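Local structure of tRNA (guanine(26)-N(2))-dimethyltransferase (Pyrococcus horikoshii, 2DUL) at residues A11-P16 against S56-R61; K49-A54 against E72-N77; I79-Y84 against I116-A121. The protein probably transfers two methyl groups from S-adenosyl-L-methionine to the N2 atom of guanine 26 in tRNA, forming N2,N2-dimethylguanosine. One frame throughout, in Å; residues are numbered along the deposited sequence.

Contact 1 of 3, residues A11-P16 against S56-R61; sequences AKILIP and SATGIR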
# COMPACT_ATOMS: atom_id res chain seq x y z
N ALA A 11 18.52 -8.91 -8.93
CA ALA A 11 19.42 -8.92 -7.79
C ALA A 11 19.81 -10.30 -7.26
O ALA A 11 19.00 -11.22 -7.24
CB ALA A 11 18.82 -8.10 -6.65
N LYS A 12 21.07 -10.41 -6.85
CA LYS A 12 21.60 -11.65 -6.28
C LYS A 12 22.04 -11.27 -4.87
O LYS A 12 22.85 -10.36 -4.70
CB LYS A 12 22.80 -12.14 -7.09
CG LYS A 12 22.48 -12.47 -8.54
CD LYS A 12 23.68 -13.05 -9.26
CE LYS A 12 23.38 -13.24 -10.74
NZ LYS A 12 23.06 -11.94 -11.39
N ILE A 13 21.49 -11.94 -3.87
CA ILE A 13 21.83 -11.62 -2.49
C ILE A 13 22.09 -12.84 -1.62
O ILE A 13 21.74 -13.96 -1.97
CB ILE A 13 20.71 -10.81 -1.81
CG1 ILE A 13 19.42 -11.64 -1.80
CG2 ILE A 13 20.51 -9.48 -2.53
CD1 ILE A 13 18.32 -11.07 -0.92
N LEU A 14 22.71 -12.59 -0.48
CA LEU A 14 23.02 -13.64 0.48
C LEU A 14 22.08 -13.47 1.66
O LEU A 14 21.85 -12.36 2.13
CB LEU A 14 24.47 -13.52 0.95
CG LEU A 14 25.53 -13.67 -0.14
CD1 LEU A 14 26.91 -13.43 0.45
CD2 LEU A 14 25.44 -15.06 -0.77
N ILE A 15 21.51 -14.58 2.12
CA ILE A 15 20.61 -14.56 3.26
C ILE A 15 21.08 -15.61 4.26
O ILE A 15 21.73 -16.59 3.88
CB ILE A 15 19.15 -14.87 2.85
CG1 ILE A 15 19.05 -16.30 2.32
CG2 ILE A 15 18.68 -13.88 1.79
CD1 ILE A 15 17.63 -16.74 2.00
N PRO A 16 20.78 -15.41 5.55
CA PRO A 16 21.21 -16.38 6.56
C PRO A 16 20.51 -17.73 6.42
O PRO A 16 19.52 -17.81 5.66
CB PRO A 16 20.87 -15.67 7.87
CG PRO A 16 19.66 -14.87 7.51
CD PRO A 16 20.03 -14.30 6.17
N SER A 56 15.58 -1.89 5.56
CA SER A 56 16.12 -2.79 4.55
C SER A 56 16.41 -4.26 4.84
O SER A 56 16.35 -5.08 3.93
CB SER A 56 17.40 -2.18 3.98
OG SER A 56 17.19 -0.84 3.59
N ALA A 57 16.75 -4.60 6.08
CA ALA A 57 17.06 -5.99 6.42
C ALA A 57 18.24 -6.48 5.57
O ALA A 57 19.39 -6.11 5.81
CB ALA A 57 15.84 -6.88 6.21
N THR A 58 17.96 -7.31 4.56
CA THR A 58 19.03 -7.83 3.70
C THR A 58 19.45 -6.80 2.66
O THR A 58 20.53 -6.91 2.07
CB THR A 58 18.58 -9.09 2.93
OG1 THR A 58 17.55 -8.75 2.00
CG2 THR A 58 18.06 -10.16 3.90
N GLY A 59 18.60 -5.80 2.44
CA GLY A 59 18.88 -4.76 1.46
C GLY A 59 18.26 -5.04 0.10
O GLY A 59 18.43 -4.25 -0.84
N ILE A 60 17.53 -6.14 -0.01
CA ILE A 60 16.91 -6.53 -1.28
C ILE A 60 16.08 -5.45 -1.96
O ILE A 60 16.17 -5.27 -3.17
CB ILE A 60 16.04 -7.80 -1.11
CG1 ILE A 60 15.42 -8.19 -2.46
CG2 ILE A 60 14.94 -7.57 -0.09
CD1 ILE A 60 16.44 -8.54 -3.53
N ARG A 61 15.26 -4.72 -1.20
CA ARG A 61 14.41 -3.69 -1.79
C ARG A 61 15.24 -2.59 -2.45
O ARG A 61 15.05 -2.30 -3.63
CB ARG A 61 13.48 -3.09 -0.74
CG ARG A 61 12.37 -2.21 -1.30
CD ARG A 61 11.44 -1.72 -0.19
NE ARG A 61 10.78 -2.82 0.50
CZ ARG A 61 9.60 -3.33 0.16
NH1 ARG A 61 9.10 -4.34 0.86
NH2 ARG A 61 8.91 -2.83 -0.86
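I13, T58 and I60 bury most of the surface here. I13 sits on strand 11-15, and its CD1 methyl does the touching. I13 CD1 lies 4.0 Å from CB of I60 and 3.8 Å from OG1 of T58. The I13 side chain meets both partners at about a right angle. Its CG1 stands between the backbone N and the carbonyl carbon (chi1 61°); chi2 near 168° then extends CD1 to T58 and I60. I60 presents a second surface. CD1 of I60 lies 3.9 Å from CB of A11. I15 adds a looser touch, with its CG2 4.3 Å from CG2 of T58.

T58 also has a polar role. Its OG1 accepts a hydrogen bond from the backbone N of I60 at 3.3 Å, forming an ST turn. This holds the hydroxyl at the start of helix 60-68, where G59 is the N-cap residue. Just before it, S56 to G59 form a type II' turn, closed by the bond from G59 N to S56 O. N90 of helix 81-94 ties the two segments together, as its side chain bonds L14 N and T58 O.

R36, close to I60, and R61, next in the chain, are predicted to bind S-adenosyl-L-methionine. The turn lies in the loop after strand 50-53, the first strand of the class I methyltransferase fold, a loop that usually helps form the cofactor site.

Contact 2 of 3, residues K49-A54 against E72-N77; sequences KIVLDA and EEVWLN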
# COMPACT_ATOMS: atom_id res chain seq x y z
N LYS A 49 13.97 10.22 -8.32
CA LYS A 49 15.44 10.23 -8.34
C LYS A 49 16.14 9.78 -7.05
O LYS A 49 17.04 8.93 -7.10
CB LYS A 49 15.93 11.63 -8.72
CG LYS A 49 17.45 11.79 -8.77
CD LYS A 49 17.86 13.10 -9.42
CE LYS A 49 17.44 14.32 -8.61
NZ LYS A 49 18.18 14.40 -7.32
N ILE A 50 15.73 10.35 -5.92
CA ILE A 50 16.32 10.02 -4.63
C ILE A 50 15.32 9.18 -3.83
O ILE A 50 14.24 9.66 -3.48
CB ILE A 50 16.66 11.30 -3.85
CG1 ILE A 50 17.44 12.26 -4.75
CG2 ILE A 50 17.47 10.96 -2.61
CD1 ILE A 50 17.71 13.61 -4.11
N VAL A 51 15.68 7.94 -3.53
CA VAL A 51 14.77 7.06 -2.82
C VAL A 51 15.35 6.43 -1.56
O VAL A 51 16.57 6.30 -1.42
CB VAL A 51 14.29 5.94 -3.76
CG1 VAL A 51 13.70 6.56 -5.03
CG2 VAL A 51 15.45 5.01 -4.11
N LEU A 52 14.47 6.04 -0.65
CA LEU A 52 14.87 5.43 0.60
C LEU A 52 14.17 4.10 0.90
O LEU A 52 12.94 4.00 0.81
CB LEU A 52 14.59 6.39 1.77
CG LEU A 52 14.70 5.79 3.17
CD1 LEU A 52 16.16 5.43 3.46
CD2 LEU A 52 14.18 6.79 4.21
N ASP A 53 14.97 3.10 1.24
CA ASP A 53 14.48 1.78 1.65
C ASP A 53 14.72 1.90 3.16
O ASP A 53 15.81 1.60 3.65
CB ASP A 53 15.34 0.68 1.02
CG ASP A 53 14.99 -0.72 1.53
OD1 ASP A 53 13.99 -0.86 2.25
OD2 ASP A 53 15.73 -1.67 1.19
N ALA A 54 13.71 2.39 3.88
CA ALA A 54 13.78 2.67 5.32
C ALA A 54 14.16 1.56 6.30
O ALA A 54 14.89 1.81 7.25
CB ALA A 54 12.47 3.33 5.78
N GLU A 72 18.38 7.33 -8.99
CA GLU A 72 19.79 7.72 -9.11
C GLU A 72 20.56 7.60 -7.80
O GLU A 72 21.75 7.28 -7.79
CB GLU A 72 19.88 9.15 -9.63
CG GLU A 72 19.54 9.28 -11.11
CD GLU A 72 19.40 10.72 -11.57
OE1 GLU A 72 20.21 11.57 -11.15
OE2 GLU A 72 18.48 11.00 -12.37
N GLU A 73 19.88 7.87 -6.69
CA GLU A 73 20.50 7.80 -5.37
C GLU A 73 19.59 6.93 -4.51
O GLU A 73 18.42 7.27 -4.29
CB GLU A 73 20.62 9.20 -4.77
CG GLU A 73 21.46 9.25 -3.50
CD GLU A 73 21.62 10.66 -2.96
OE1 GLU A 73 22.21 11.52 -3.66
OE2 GLU A 73 21.16 10.92 -1.83
N VAL A 74 20.13 5.82 -4.03
CA VAL A 74 19.35 4.89 -3.22
C VAL A 74 19.93 4.71 -1.83
O VAL A 74 21.10 4.36 -1.68
CB VAL A 74 19.27 3.50 -3.90
CG1 VAL A 74 18.35 2.57 -3.10
CG2 VAL A 74 18.79 3.64 -5.34
N TRP A 75 19.11 4.97 -0.82
CA TRP A 75 19.53 4.81 0.56
C TRP A 75 18.94 3.54 1.15
O TRP A 75 17.75 3.25 0.97
CB TRP A 75 19.08 6.01 1.40
CG TRP A 75 19.80 7.29 1.08
CD1 TRP A 75 19.86 7.91 -0.13
CD2 TRP A 75 20.53 8.11 1.99
NE1 TRP A 75 20.58 9.07 -0.03
CE2 TRP A 75 21.01 9.22 1.26
CE3 TRP A 75 20.84 8.02 3.36
CZ2 TRP A 75 21.77 10.24 1.85
CZ3 TRP A 75 21.60 9.03 3.94
CH2 TRP A 75 22.06 10.13 3.19
N LEU A 76 19.78 2.78 1.84
CA LEU A 76 19.36 1.54 2.49
C LEU A 76 19.64 1.75 3.97
O LEU A 76 20.74 2.15 4.34
CB LEU A 76 20.17 0.35 1.97
CG LEU A 76 20.03 -0.06 0.51
CD1 LEU A 76 20.83 0.89 -0.37
CD2 LEU A 76 20.55 -1.48 0.33
N ASN A 77 18.66 1.46 4.82
CA ASN A 77 18.86 1.66 6.25
C ASN A 77 18.32 0.53 7.11
O ASN A 77 17.32 -0.09 6.78
CB ASN A 77 18.20 2.96 6.69
CG ASN A 77 18.32 3.20 8.19
OD1 ASN A 77 19.37 3.63 8.68
ND2 ASN A 77 17.25 2.90 8.92
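L52 lays its CD1 methyl against the CB of W75, at 3.6 Å. The two side chains meet at a slant. CG of L52 is anti to the backbone N (chi1 168°), and a chi2 of 68° turns CD1 to W75. I50 and E73 lie side by side on the same face, pointing the same way. CG2 of I50 is 3.8 Å from OE2 of E73. OE2 of E73 accepts a hydrogen bond from NE1 of W75 at 2.6 Å, nearly straight at 171°. This oxygen lies in the plane of the indole and is met on its anti side. Y131 OH is its second partner, and F132 packs edge-to-face with the W75 ring.

The strands 50-53 and 73-78 are parallel neighbours in the Rossmann-like sheet of a class I methyltransferase. Helix 60-68 connects them in a beta-alpha-beta crossover and covers the other face. There CG2 of V51 meets CG2 of V74 at 3.8 Å. D53 is on this face too, and its OD2 accepts from the backbone N of G62.

Backbone bonds join V51 N to E73 O, W75 N to V51 O, D53 N to W75 O and N77 N to D53 O. At the start of the pair, K49 O takes both E72 N and E73 N. The K49 chain lies against the E72 carboxylate. CD of K49 lies 3.3 Å from OE1 of E72. NZ of K49 is 5.2 Å from OE1 of E72, too far for a salt bridge between them. At the far end, N77 ND2 donates to A54 O at 3.1 Å, with that oxygen in the amide plane of N77. ND2 also bonds D119 O, and N77 OD1 accepts from N117 ND2.

Contact 3 of 3, residues I79-Y84 against I116-A121; sequences ISEDAY and INHDDA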
# COMPACT_ATOMS: atom_id res chain seq x y z
N ILE A 79 18.55 -0.63 11.61
CA ILE A 79 19.11 -0.39 12.93
C ILE A 79 19.99 -1.55 13.41
O ILE A 79 20.83 -1.38 14.29
CB ILE A 79 17.98 -0.16 13.96
CG1 ILE A 79 18.56 0.34 15.28
CG2 ILE A 79 17.19 -1.44 14.16
CD1 ILE A 79 17.51 0.68 16.32
N SER A 80 19.81 -2.72 12.81
CA SER A 80 20.59 -3.90 13.19
C SER A 80 21.98 -3.98 12.59
O SER A 80 22.16 -3.80 11.38
CB SER A 80 19.82 -5.17 12.81
OG SER A 80 20.65 -6.31 12.92
N GLU A 81 22.97 -4.25 13.44
CA GLU A 81 24.36 -4.38 13.02
C GLU A 81 24.53 -5.54 12.03
O GLU A 81 25.26 -5.43 11.04
CB GLU A 81 25.26 -4.64 14.24
CG GLU A 81 26.71 -4.95 13.91
CD GLU A 81 27.53 -3.71 13.60
OE1 GLU A 81 27.21 -3.00 12.63
OE2 GLU A 81 28.51 -3.46 14.34
N ASP A 82 23.86 -6.66 12.31
CA ASP A 82 23.92 -7.83 11.44
C ASP A 82 23.35 -7.49 10.07
O ASP A 82 23.90 -7.87 9.04
CB ASP A 82 23.14 -8.99 12.05
CG ASP A 82 23.84 -9.61 13.25
OD1 ASP A 82 23.28 -10.56 13.83
OD2 ASP A 82 24.94 -9.15 13.60
N ALA A 83 22.22 -6.79 10.07
CA ALA A 83 21.59 -6.40 8.81
C ALA A 83 22.51 -5.46 8.05
O ALA A 83 22.72 -5.62 6.84
CB ALA A 83 20.25 -5.72 9.09
N TYR A 84 23.08 -4.49 8.75
CA TYR A 84 23.99 -3.53 8.14
C TYR A 84 25.17 -4.23 7.46
O TYR A 84 25.52 -3.93 6.32
CB TYR A 84 24.51 -2.55 9.19
CG TYR A 84 25.52 -1.55 8.66
CD1 TYR A 84 25.14 -0.58 7.73
CD2 TYR A 84 26.84 -1.57 9.09
CE1 TYR A 84 26.07 0.35 7.24
CE2 TYR A 84 27.78 -0.65 8.61
CZ TYR A 84 27.39 0.31 7.68
OH TYR A 84 28.30 1.23 7.22
N ILE A 116 24.47 3.13 2.33
CA ILE A 116 24.05 2.13 3.30
C ILE A 116 24.20 2.74 4.69
O ILE A 116 25.29 3.19 5.07
CB ILE A 116 24.92 0.86 3.18
CG1 ILE A 116 25.05 0.47 1.70
CG2 ILE A 116 24.28 -0.28 3.96
CD1 ILE A 116 25.90 -0.77 1.46
N ASN A 117 23.12 2.74 5.44
CA ASN A 117 23.10 3.36 6.76
C ASN A 117 22.74 2.39 7.89
O ASN A 117 21.87 1.54 7.75
CB ASN A 117 22.09 4.52 6.74
CG ASN A 117 22.37 5.57 7.79
OD1 ASN A 117 23.37 6.29 7.72
ND2 ASN A 117 21.49 5.66 8.78
N HIS A 118 23.43 2.54 9.02
CA HIS A 118 23.17 1.72 10.19
C HIS A 118 22.57 2.66 11.24
O HIS A 118 23.31 3.42 11.86
CB HIS A 118 24.46 1.12 10.74
CG HIS A 118 24.28 0.40 12.04
ND1 HIS A 118 25.29 0.28 12.98
CD2 HIS A 118 23.22 -0.27 12.55
CE1 HIS A 118 24.85 -0.42 14.01
NE2 HIS A 118 23.60 -0.76 13.77
N ASP A 119 21.26 2.61 11.43
CA ASP A 119 20.63 3.51 12.39
C ASP A 119 19.12 3.33 12.44
O ASP A 119 18.54 2.64 11.61
CB ASP A 119 20.97 4.96 12.01
CG ASP A 119 20.65 5.95 13.10
OD1 ASP A 119 20.81 5.62 14.30
OD2 ASP A 119 20.25 7.09 12.76
N ASP A 120 18.50 3.95 13.44
CA ASP A 120 17.05 3.91 13.59
C ASP A 120 16.49 4.71 12.40
O ASP A 120 16.97 5.80 12.10
CB ASP A 120 16.66 4.57 14.92
CG ASP A 120 15.15 4.76 15.07
OD1 ASP A 120 14.37 4.26 14.23
OD2 ASP A 120 14.75 5.40 16.05
N ALA A 121 15.48 4.15 11.74
CA ALA A 121 14.88 4.81 10.58
C ALA A 121 14.40 6.23 10.91
O ALA A 121 14.54 7.14 10.09
CB ALA A 121 13.71 3.99 10.06
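The backbones of I79 and D119 pass close to each other, CA to CA 4.2 Å, just beyond the ends of strands 73-78 and 113-118. These strands are parallel neighbours in the class I methyltransferase fold, and helix 81-94 follows the first of them after a short loop. D120 and A121, just past the second strand and at the start of helix 121-127, are predicted to bind S-adenosyl-L-methionine.

H118 buries the most surface, followed by Y84 and I79. CB of H118 sits over one face of the Y84 ring, 3.7 Å from the ring centroid, a CH-pi contact. The two ring planes are only 22° apart, but they are slid so far that they barely overlap. CG of Y84 is anti to the backbone N (chi1 177°), and the ring lies against the strand. CE1 of Y84 meets CG2 of I116 at 3.8 Å, while I116 O lies at the ring edge. The Y84 hydroxyl bonds E101.

The H118 imidazole reaches the loop before the helix. NE2 of H118 gives a weak hydrogen bond to I79 O at 2.9 Å, bent to 125°, with the oxygen at the ring edge. E81 OE1 comes within 3.8 Å of CE1 of H118, the two side chains crossing at about a right angle. S80 caps the helix, its OG accepting from A83 N. D120 caps the next helix, its OD1 accepting from N122 N.

I79 packs on the loop after strand 113-118. CB of I79 lies 3.7 Å from D119 O. CG1 of I79 lies 4.1 Å from D120 N, a buried backbone nitrogen with no hydrogen-bond partner in the model.

Overall arrangement
All three contacts belong to the methyltransferase fold. Contact 2 pairs two strands of the central sheet, mostly buried and held by regular backbone bonds. Contact 1 is also buried but almost wholly apolar; it brings strand 11-15, near the N-terminus, against the start of helix 60-68, which links the strands of contact 2. Contact 3 is partly exposed and relies on a CH-pi contact, apolar packing and one weak bond. It shares the sheet with contact 2: L76 O and N117 N are 2.7 Å apart, a probable hydrogen bond. S56 N and N77 O, probably bonded, join contacts 1 and 2. A57 O packs on A83 CB between contacts 1 and 3. Both hold residues predicted to bind S-adenosyl-L-methionine.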